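Local coordinates for protein 3-phosphoshikimate 1-carboxyvinyltransferase (Streptomyces sviceus, PDB 7M0O) that probably transfers the enolpyruvyl group of phosphoenolpyruvate to the 5-hydroxyl of shikimate-3-phosphate, the sixth step of the chorismate pathway, at residues 161-167 against 207-212; 190-196 against 211-217. One frame throughout, in Å; residues are numbered along the deposited sequence.

Contact 1: residues 161-167 against 207-212; sequences LLLGPLT and VPPGGY
Pro165 forms the apolar centre, its ring lying between Val207 and Tyr212. On one side its CD meets Val207 CG1 at 3.6 Å; on the other its CG lies 3.5 Å from Tyr212 CZ, and its CB sits over the face of the tyrosine ring in a CH-pi contact, 4.2 Å from the centroid. A compact, rigid proline ring fits between the two side chains. Val207 (chi1 t) points toward the helix end and touches Leu161, CG2 to CD2 at 3.9 Å. Gly164 CA is 3.8 Å from Val207 CG1, where a CB would clash, so glycine is needed. Leu166 (chi1 m, chi2 t) brings CD2 to 4.2 Å from Tyr212 CD2. The chain leaves helix 155-163 through a 3-10 segment, 164-166, and meets the irregular loop after strand 204-207, so the end of the first helix and the exit from the last strand meet in one of the beta-alpha-beta-alpha-beta-beta units of EPSP synthases. Gly164 CA is 5.5 Å from Val207 CA and Pro165 CA 4.2 Å from Pro209 CA. Tyr212 (chi1 m, chi2 -74°) sends its hydroxyl inward, OH donating to Leu162 O at 2.6 Å. Pro165 CA makes a CA-H...O contact of 3.3 Å with Pro208 O. At Gly210 (phi 109°) a CB would jam against Pro209 O, so glycine is required; positive phi (83°) merely favours it at Gly211, whose N makes a weak hydrogen bond of 2.9 Å to Pro165 O. Outermost, one water donates to Pro165 O (3.0 Å) and Thr167 O (2.6 Å) and accepts from Gly210 N (2.8 Å).

Contact 2: residues 190-196 against 211-217; sequences MMRAFGV and GYRATTY
Phe194, the first residue to leave helical geometry after helix 182-193, has chi1 m and chi2 -98°, which lays its ring along the extended segment 211-217. Thr215 (chi1 t) points toward it and sets CG2 over the ring face, 4.0 Å from the centroid; threonine offers a methyl here. Tyr217 (chi1 t, chi2 81°) brings CB to 3.9 Å from Phe194 CZ, and the two rings meet obliquely, centroids 5.8 Å apart and planes at 42°. Small Ala193 leaves room for the tyrosine, CB to CE1 3.9 Å, while Met190 (m, t, p) curls CE to 3.7 Å from Tyr217 CE2. The helix ends in a Schellman motif: Gly195 is C-prime, where positive phi (90°) favours glycine and a CB would clash with Arg213 NE; Val196 N bonds Met191 O (3.0 Å) and Gly195 N Arg192 O (2.9 Å). This reversal presents Phe194 O to Arg213 N in a nearly straight hydrogen bond of 2.9 Å, the two CA atoms 5.1 Å apart. Tyr212 (chi1 m), whose hydroxyl bonds Leu162 O, packs CD1 against Phe194 CB (3.8 Å) and Val196 CG2 (3.7 Å; chi1 t). Arg213 folds back, with chi1 off-rotamer at -98° and chi2 and chi3 both p, so that NH2 gives Gly195 O a weak bond of 2.6 Å. A water donates to Ala193 O (2.7 Å) and Arg213 O (2.9 Å).

The two contacts lie 11 Å apart between centres, on the same side of the chain's centre, and their segments alternate: 161-167, 190-196, then 207-212 and 211-217, which share Gly211 and Tyr212. One continuous run, from the end of strand 204-207 to strand 216-218, thus passes the ends of helices 155-163 and 182-193 in turn and crosses from one four-stranded sheet to another. Met191 also joins them directly, its CE 3.2 Å from Leu161 O and 3.9 Å from Val207 CG1. Both contacts touch helix 8-20, which carries Arg13, predicted to bind shikimate-3-phosphate; the connection between sheets thus packs on helix ends beside that residue, though none of its own is predicted to bind substrate.

Contact 1: residues 161-167 against 207-212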
ATOM      1  N   LEU A 161       7.461 -14.741  -4.025  1.00 12.43           N
ATOM      2  CA  LEU A 161       6.470 -14.946  -5.084  1.00 13.35           C
ATOM      3  C   LEU A 161       6.921 -14.292  -6.385  1.00 11.74           C
ATOM      4  O   LEU A 161       6.876 -14.908  -7.460  1.00 12.13           O
ATOM      5  CB  LEU A 161       5.105 -14.393  -4.654  1.00 12.00           C
ATOM      6  CG  LEU A 161       4.372 -15.163  -3.554  1.00 12.16           C
ATOM      7  CD1 LEU A 161       3.324 -14.251  -2.898  1.00 15.55           C
ATOM      8  CD2 LEU A 161       3.716 -16.408  -4.143  1.00 16.56           C
ATOM      9  N   LEU A 162       7.389 -13.045  -6.305  1.00 12.91           N
ATOM     10  CA  LEU A 162       7.809 -12.335  -7.507  1.00 10.58           C
ATOM     11  C   LEU A 162       9.018 -12.999  -8.149  1.00 11.36           C
ATOM     12  O   LEU A 162       9.145 -13.003  -9.379  1.00 12.40           O
ATOM     13  CB  LEU A 162       8.092 -10.871  -7.167  1.00  9.82           C
ATOM     14  CG  LEU A 162       6.837 -10.040  -6.841  1.00 13.44           C
ATOM     15  CD1 LEU A 162       7.221  -8.679  -6.283  1.00 13.15           C
ATOM     16  CD2 LEU A 162       5.961  -9.888  -8.045  1.00 12.52           C
ATOM     17  N   LEU A 163       9.893 -13.595  -7.333  1.00 12.91           N
ATOM     18  CA  LEU A 163      11.073 -14.295  -7.855  1.00 12.53           C
ATOM     19  C   LEU A 163      10.711 -15.553  -8.643  1.00 15.74           C
ATOM     20  O   LEU A 163      11.419 -15.905  -9.605  1.00 12.38           O
ATOM     21  CB  LEU A 163      12.005 -14.644  -6.686  1.00 12.45           C
ATOM     22  CG  LEU A 163      13.201 -15.574  -6.942  1.00 11.25           C
ATOM     23  CD1 LEU A 163      14.250 -14.880  -7.756  1.00 11.84           C
ATOM     24  CD2 LEU A 163      13.803 -16.065  -5.632  1.00  9.79           C
ATOM     25  N   GLY A 164       9.636 -16.240  -8.252  1.00 13.28           N
ATOM     26  CA  GLY A 164       9.321 -17.555  -8.766  1.00 13.94           C
ATOM     27  C   GLY A 164       9.472 -17.765 -10.262  1.00 13.05           C
ATOM     28  O   GLY A 164      10.131 -18.720 -10.696  1.00 14.65           O
ATOM     29  N   PRO A 165       8.845 -16.925 -11.093  1.00 12.16           N
ATOM     30  CA  PRO A 165       8.922 -17.145 -12.551  1.00 13.86           C
ATOM     31  C   PRO A 165      10.298 -16.884 -13.139  1.00 15.65           C
ATOM     32  O   PRO A 165      10.532 -17.257 -14.296  1.00 14.70           O
ATOM     33  CB  PRO A 165       7.873 -16.168 -13.115  1.00 18.76           C
ATOM     34  CG  PRO A 165       6.957 -15.844 -11.915  1.00 13.06           C
ATOM     35  CD  PRO A 165       7.908 -15.839 -10.747  1.00 13.14           C
ATOM     36  N   LEU A 166      11.210 -16.243 -12.400  1.00 13.25           N
ATOM     37  CA  LEU A 166      12.588 -16.091 -12.859  1.00 15.26           C
ATOM     38  C   LEU A 166      13.442 -17.316 -12.576  1.00 15.91           C
ATOM     39  O   LEU A 166      14.548 -17.405 -13.107  1.00 13.64           O
ATOM     40  CB  LEU A 166      13.243 -14.868 -12.207  1.00  9.87           C
ATOM     41  CG  LEU A 166      12.349 -13.633 -12.232  1.00 15.14           C
ATOM     42  CD1 LEU A 166      13.056 -12.437 -11.575  1.00 18.26           C
ATOM     43  CD2 LEU A 166      11.950 -13.288 -13.656  1.00 19.01           C
ATOM     44  N   THR A 167      12.966 -18.241 -11.748  1.00 13.43           N
ATOM     45  CA  THR A 167      13.731 -19.433 -11.430  1.00 13.90           C
ATOM     46  C   THR A 167      13.621 -20.443 -12.570  1.00 16.49           C
ATOM     47  O   THR A 167      12.742 -20.360 -13.436  1.00 15.55           O
ATOM     48  CB  THR A 167      13.240 -20.056 -10.126  1.00 13.06           C
ATOM     49  OG1 THR A 167      11.973 -20.687 -10.353  1.00 14.28           O
ATOM     50  CG2 THR A 167      13.109 -18.996  -9.039  1.00 13.63           C
ATOM     51  N   VAL A 207       4.391 -21.556  -7.868  1.00 16.74           N
ATOM     52  CA  VAL A 207       4.676 -20.514  -8.850  1.00 14.20           C
ATOM     53  C   VAL A 207       5.426 -21.152 -10.012  1.00 22.25           C
ATOM     54  O   VAL A 207       6.489 -21.748  -9.792  1.00 15.85           O
ATOM     55  CB  VAL A 207       5.499 -19.363  -8.243  1.00 14.01           C
ATOM     56  CG1 VAL A 207       5.610 -18.217  -9.258  1.00 13.30           C
ATOM     57  CG2 VAL A 207       4.865 -18.892  -6.939  1.00 16.68           C
ATOM     58  N   PRO A 208       4.949 -21.000 -11.247  1.00 16.83           N
ATOM     59  CA  PRO A 208       5.554 -21.685 -12.386  1.00 15.87           C
ATOM     60  C   PRO A 208       6.761 -20.936 -12.921  1.00 18.07           C
ATOM     61  O   PRO A 208       6.909 -19.723 -12.697  1.00 15.20           O
ATOM     62  CB  PRO A 208       4.412 -21.708 -13.414  1.00 20.92           C
ATOM     63  CG  PRO A 208       3.647 -20.454 -13.130  1.00 22.61           C
ATOM     64  CD  PRO A 208       3.726 -20.260 -11.628  1.00 16.91           C
ATOM     65  N   PRO A 209       7.665 -21.631 -13.610  1.00 18.19           N
ATOM     66  CA  PRO A 209       8.759 -20.963 -14.318  1.00 18.67           C
ATOM     67  C   PRO A 209       8.238 -20.340 -15.608  1.00 13.25           C
ATOM     68  O   PRO A 209       7.050 -20.420 -15.929  1.00 20.79           O
ATOM     69  CB  PRO A 209       9.742 -22.105 -14.611  1.00 18.18           C
ATOM     70  CG  PRO A 209       8.833 -23.286 -14.799  1.00 19.60           C
ATOM     71  CD  PRO A 209       7.693 -23.091 -13.805  1.00 18.76           C
ATOM     72  N   GLY A 210       9.152 -19.716 -16.346  1.00 12.56           N
ATOM     73  CA  GLY A 210       8.846 -19.193 -17.663  1.00 17.17           C
ATOM     74  C   GLY A 210       8.782 -17.690 -17.781  1.00 22.35           C
ATOM     75  O   GLY A 210       8.586 -17.184 -18.893  1.00 21.20           O
ATOM     76  N   GLY A 211       8.923 -16.962 -16.685  1.00 19.18           N
ATOM     77  CA  GLY A 211       9.026 -15.521 -16.745  1.00 18.56           C
ATOM     78  C   GLY A 211       7.695 -14.799 -16.836  1.00 17.89           C
ATOM     79  O   GLY A 211       6.600 -15.371 -16.723  1.00 17.08           O
ATOM     80  N   TYR A 212       7.816 -13.493 -17.073  1.00 17.45           N
ATOM     81  CA  TYR A 212       6.708 -12.557 -17.159  1.00 13.93           C
ATOM     82  C   TYR A 212       6.586 -11.981 -18.564  1.00 18.13           C
ATOM     83  O   TYR A 212       7.547 -11.965 -19.332  1.00 17.81           O
ATOM     84  CB  TYR A 212       6.892 -11.395 -16.172  1.00 15.20           C
ATOM     85  CG  TYR A 212       6.874 -11.759 -14.706  1.00 16.91           C
ATOM     86  CD1 TYR A 212       5.691 -12.078 -14.064  1.00 11.46           C
ATOM     87  CD2 TYR A 212       8.048 -11.751 -13.954  1.00 14.32           C
ATOM     88  CE1 TYR A 212       5.682 -12.400 -12.709  1.00 15.38           C
ATOM     89  CE2 TYR A 212       8.044 -12.054 -12.608  1.00 10.59           C
ATOM     90  CZ  TYR A 212       6.866 -12.386 -11.993  1.00  9.57           C
ATOM     91  OH  TYR A 212       6.881 -12.684 -10.640  1.00 14.31           O
TER
HETATM   92  O   HOH W   1      11.911 -19.473 -15.773  1.00 23.78           O

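Contact 2: residues 190-196 against 211-217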
ATOM      1  N   MET A 190      -1.304  -8.925  -9.490  1.00 15.83           N
ATOM      2  CA  MET A 190      -0.358  -8.193 -10.326  1.00 15.34           C
ATOM      3  C   MET A 190       0.477  -9.153 -11.167  1.00 14.01           C
ATOM      4  O   MET A 190       0.729  -8.902 -12.355  1.00 12.16           O
ATOM      5  CB  MET A 190       0.523  -7.291  -9.458  1.00 14.29           C
ATOM      6  CG  MET A 190      -0.268  -6.162  -8.765  1.00 12.96           C
ATOM      7  SD  MET A 190       0.741  -5.016  -7.808  1.00 14.90           S
ATOM      8  CE  MET A 190       1.708  -4.256  -9.126  1.00 10.77           C
ATOM      9  N   MET A 191       0.895 -10.277 -10.578  1.00 14.70           N
ATOM     10  CA  MET A 191       1.598 -11.288 -11.357  1.00 12.73           C
ATOM     11  C   MET A 191       0.730 -11.795 -12.509  1.00 15.47           C
ATOM     12  O   MET A 191       1.243 -12.065 -13.605  1.00 16.16           O
ATOM     13  CB  MET A 191       2.049 -12.429 -10.439  1.00 13.89           C
ATOM     14  CG  MET A 191       3.149 -12.039  -9.417  1.00 12.17           C
ATOM     15  SD  MET A 191       3.533 -13.326  -8.204  1.00 13.49           S
ATOM     16  CE  MET A 191       4.262 -14.574  -9.277  1.00 13.14           C
ATOM     17  N   ARG A 192      -0.594 -11.889 -12.296  1.00 17.92           N
ATOM     18  CA  ARG A 192      -1.495 -12.305 -13.375  1.00 15.76           C
ATOM     19  C   ARG A 192      -1.523 -11.273 -14.492  1.00 13.62           C
ATOM     20  O   ARG A 192      -1.552 -11.635 -15.675  1.00 18.00           O
ATOM     21  CB  ARG A 192      -2.912 -12.555 -12.840  1.00 20.78           C
ATOM     22  CG  ARG A 192      -3.081 -13.862 -12.079  1.00 30.06           C
ATOM     23  CD  ARG A 192      -4.554 -14.211 -11.843  1.00 34.21           C
ATOM     24  NE  ARG A 192      -5.163 -13.367 -10.817  1.00 41.69           N
ATOM     25  CZ  ARG A 192      -5.172 -13.653  -9.517  1.00 38.54           C
ATOM     26  NH1 ARG A 192      -4.599 -14.766  -9.073  1.00 38.08           N
ATOM     27  NH2 ARG A 192      -5.752 -12.825  -8.657  1.00 33.45           N
ATOM     28  N   ALA A 193      -1.492  -9.980 -14.143  1.00 13.42           N
ATOM     29  CA  ALA A 193      -1.430  -8.941 -15.165  1.00 15.40           C
ATOM     30  C   ALA A 193      -0.147  -9.023 -15.979  1.00 16.74           C
ATOM     31  O   ALA A 193      -0.116  -8.572 -17.130  1.00 18.69           O
ATOM     32  CB  ALA A 193      -1.563  -7.557 -14.526  1.00 17.43           C
ATOM     33  N   PHE A 194       0.903  -9.611 -15.416  1.00 18.74           N
ATOM     34  CA  PHE A 194       2.151  -9.832 -16.126  1.00 12.84           C
ATOM     35  C   PHE A 194       2.291 -11.280 -16.600  1.00 19.09           C
ATOM     36  O   PHE A 194       3.408 -11.746 -16.839  1.00 17.67           O
ATOM     37  CB  PHE A 194       3.326  -9.402 -15.235  1.00 15.37           C
ATOM     38  CG  PHE A 194       3.519  -7.904 -15.170  1.00 12.47           C
ATOM     39  CD1 PHE A 194       4.468  -7.276 -15.982  1.00 12.06           C
ATOM     40  CD2 PHE A 194       2.755  -7.127 -14.326  1.00 15.08           C
ATOM     41  CE1 PHE A 194       4.638  -5.899 -15.946  1.00 13.52           C
ATOM     42  CE2 PHE A 194       2.925  -5.746 -14.274  1.00 13.54           C
ATOM     43  CZ  PHE A 194       3.864  -5.127 -15.073  1.00 12.59           C
ATOM     44  N   GLY A 195       1.180 -12.001 -16.705  1.00 14.50           N
ATOM     45  CA  GLY A 195       1.137 -13.256 -17.438  1.00 16.77           C
ATOM     46  C   GLY A 195       1.452 -14.513 -16.665  1.00 17.76           C
ATOM     47  O   GLY A 195       1.763 -15.540 -17.287  1.00 22.05           O
ATOM     48  N   VAL A 196       1.354 -14.499 -15.336  1.00 15.44           N
ATOM     49  CA  VAL A 196       1.706 -15.656 -14.522  1.00 17.46           C
ATOM     50  C   VAL A 196       0.560 -15.983 -13.575  1.00 19.05           C
ATOM     51  O   VAL A 196       0.118 -15.121 -12.815  1.00 15.01           O
ATOM     52  CB  VAL A 196       2.998 -15.422 -13.724  1.00 21.11           C
ATOM     53  CG1 VAL A 196       3.133 -16.509 -12.693  1.00 15.27           C
ATOM     54  CG2 VAL A 196       4.198 -15.407 -14.667  1.00 16.02           C
ATOM     55  N   GLY A 211       8.923 -16.962 -16.685  1.00 19.18           N
ATOM     56  CA  GLY A 211       9.026 -15.521 -16.745  1.00 18.56           C
ATOM     57  C   GLY A 211       7.695 -14.799 -16.836  1.00 17.89           C
ATOM     58  O   GLY A 211       6.600 -15.371 -16.723  1.00 17.08           O
ATOM     59  N   TYR A 212       7.816 -13.493 -17.073  1.00 17.45           N
ATOM     60  CA  TYR A 212       6.708 -12.557 -17.159  1.00 13.93           C
ATOM     61  C   TYR A 212       6.586 -11.981 -18.564  1.00 18.13           C
ATOM     62  O   TYR A 212       7.547 -11.965 -19.332  1.00 17.81           O
ATOM     63  CB  TYR A 212       6.892 -11.395 -16.172  1.00 15.20           C
ATOM     64  CG  TYR A 212       6.874 -11.759 -14.706  1.00 16.91           C
ATOM     65  CD1 TYR A 212       5.691 -12.078 -14.064  1.00 11.46           C
ATOM     66  CD2 TYR A 212       8.048 -11.751 -13.954  1.00 14.32           C
ATOM     67  CE1 TYR A 212       5.682 -12.400 -12.709  1.00 15.38           C
ATOM     68  CE2 TYR A 212       8.044 -12.054 -12.608  1.00 10.59           C
ATOM     69  CZ  TYR A 212       6.866 -12.386 -11.993  1.00  9.57           C
ATOM     70  OH  TYR A 212       6.881 -12.684 -10.640  1.00 14.31           O
ATOM     71  N   ARG A 213       5.389 -11.464 -18.869  1.00 15.14           N
ATOM     72  CA  ARG A 213       5.093 -10.784 -20.126  1.00 19.97           C
ATOM     73  C   ARG A 213       4.903  -9.296 -19.851  1.00 16.26           C
ATOM     74  O   ARG A 213       4.010  -8.925 -19.079  1.00 17.35           O
ATOM     75  CB  ARG A 213       3.826 -11.354 -20.767  1.00 20.15           C
ATOM     76  CG  ARG A 213       4.068 -12.399 -21.858  1.00 32.29           C
ATOM     77  CD  ARG A 213       4.838 -13.607 -21.339  1.00 32.80           C
ATOM     78  NE  ARG A 213       4.358 -14.043 -20.026  1.00 37.63           N
ATOM     79  CZ  ARG A 213       4.725 -15.174 -19.425  1.00 38.83           C
ATOM     80  NH1 ARG A 213       5.574 -16.011 -20.017  1.00 34.63           N
ATOM     81  NH2 ARG A 213       4.233 -15.473 -18.229  1.00 32.17           N
ATOM     82  N   ALA A 214       5.707  -8.451 -20.500  1.00 15.75           N
ATOM     83  CA  ALA A 214       5.601  -7.010 -20.306  1.00 14.08           C
ATOM     84  C   ALA A 214       4.228  -6.514 -20.736  1.00 16.67           C
ATOM     85  O   ALA A 214       3.562  -7.110 -21.592  1.00 17.43           O
ATOM     86  CB  ALA A 214       6.671  -6.265 -21.100  1.00 17.62           C
ATOM     87  N   THR A 215       3.826  -5.388 -20.160  1.00 16.23           N
ATOM     88  CA  THR A 215       2.519  -4.814 -20.444  1.00 18.74           C
ATOM     89  C   THR A 215       2.542  -3.328 -20.092  1.00 21.59           C
ATOM     90  O   THR A 215       3.553  -2.789 -19.634  1.00 17.83           O
ATOM     91  CB  THR A 215       1.430  -5.577 -19.677  1.00 21.58           C
ATOM     92  OG1 THR A 215       0.138  -5.200 -20.166  1.00 22.76           O
ATOM     93  CG2 THR A 215       1.521  -5.282 -18.181  1.00 22.75           C
ATOM     94  N   THR A 216       1.425  -2.653 -20.354  1.00 18.78           N
ATOM     95  CA  THR A 216       1.177  -1.327 -19.810  1.00 14.22           C
ATOM     96  C   THR A 216       0.382  -1.531 -18.530  1.00 19.85           C
ATOM     97  O   THR A 216      -0.686  -2.145 -18.565  1.00 20.05           O
ATOM     98  CB  THR A 216       0.417  -0.443 -20.803  1.00 22.49           C
ATOM     99  OG1 THR A 216       1.281  -0.050 -21.874  1.00 22.69           O
ATOM    100  CG2 THR A 216      -0.101   0.824 -20.124  1.00 18.69           C
ATOM    101  N   TYR A 217       0.915  -1.059 -17.397  1.00 17.11           N
ATOM    102  CA  TYR A 217       0.307  -1.313 -16.095  1.00 20.44           C
ATOM    103  C   TYR A 217       0.102   0.011 -15.376  1.00 17.45           C
ATOM    104  O   TYR A 217       1.073   0.714 -15.075  1.00 16.68           O
ATOM    105  CB  TYR A 217       1.146  -2.268 -15.232  1.00 16.24           C
ATOM    106  CG  TYR A 217       0.380  -2.676 -13.995  1.00 14.24           C
ATOM    107  CD1 TYR A 217      -0.577  -3.686 -14.044  1.00 16.85           C
ATOM    108  CD2 TYR A 217       0.570  -2.006 -12.794  1.00 13.68           C
ATOM    109  CE1 TYR A 217      -1.310  -4.024 -12.914  1.00 18.67           C
ATOM    110  CE2 TYR A 217      -0.153  -2.331 -11.667  1.00 14.81           C
ATOM    111  CZ  TYR A 217      -1.089  -3.338 -11.731  1.00 17.17           C
ATOM    112  OH  TYR A 217      -1.807  -3.653 -10.599  1.00 18.14           O
TER
HETATM  113  O   HOH W   2       1.143  -9.170 -19.406  1.00 21.59           O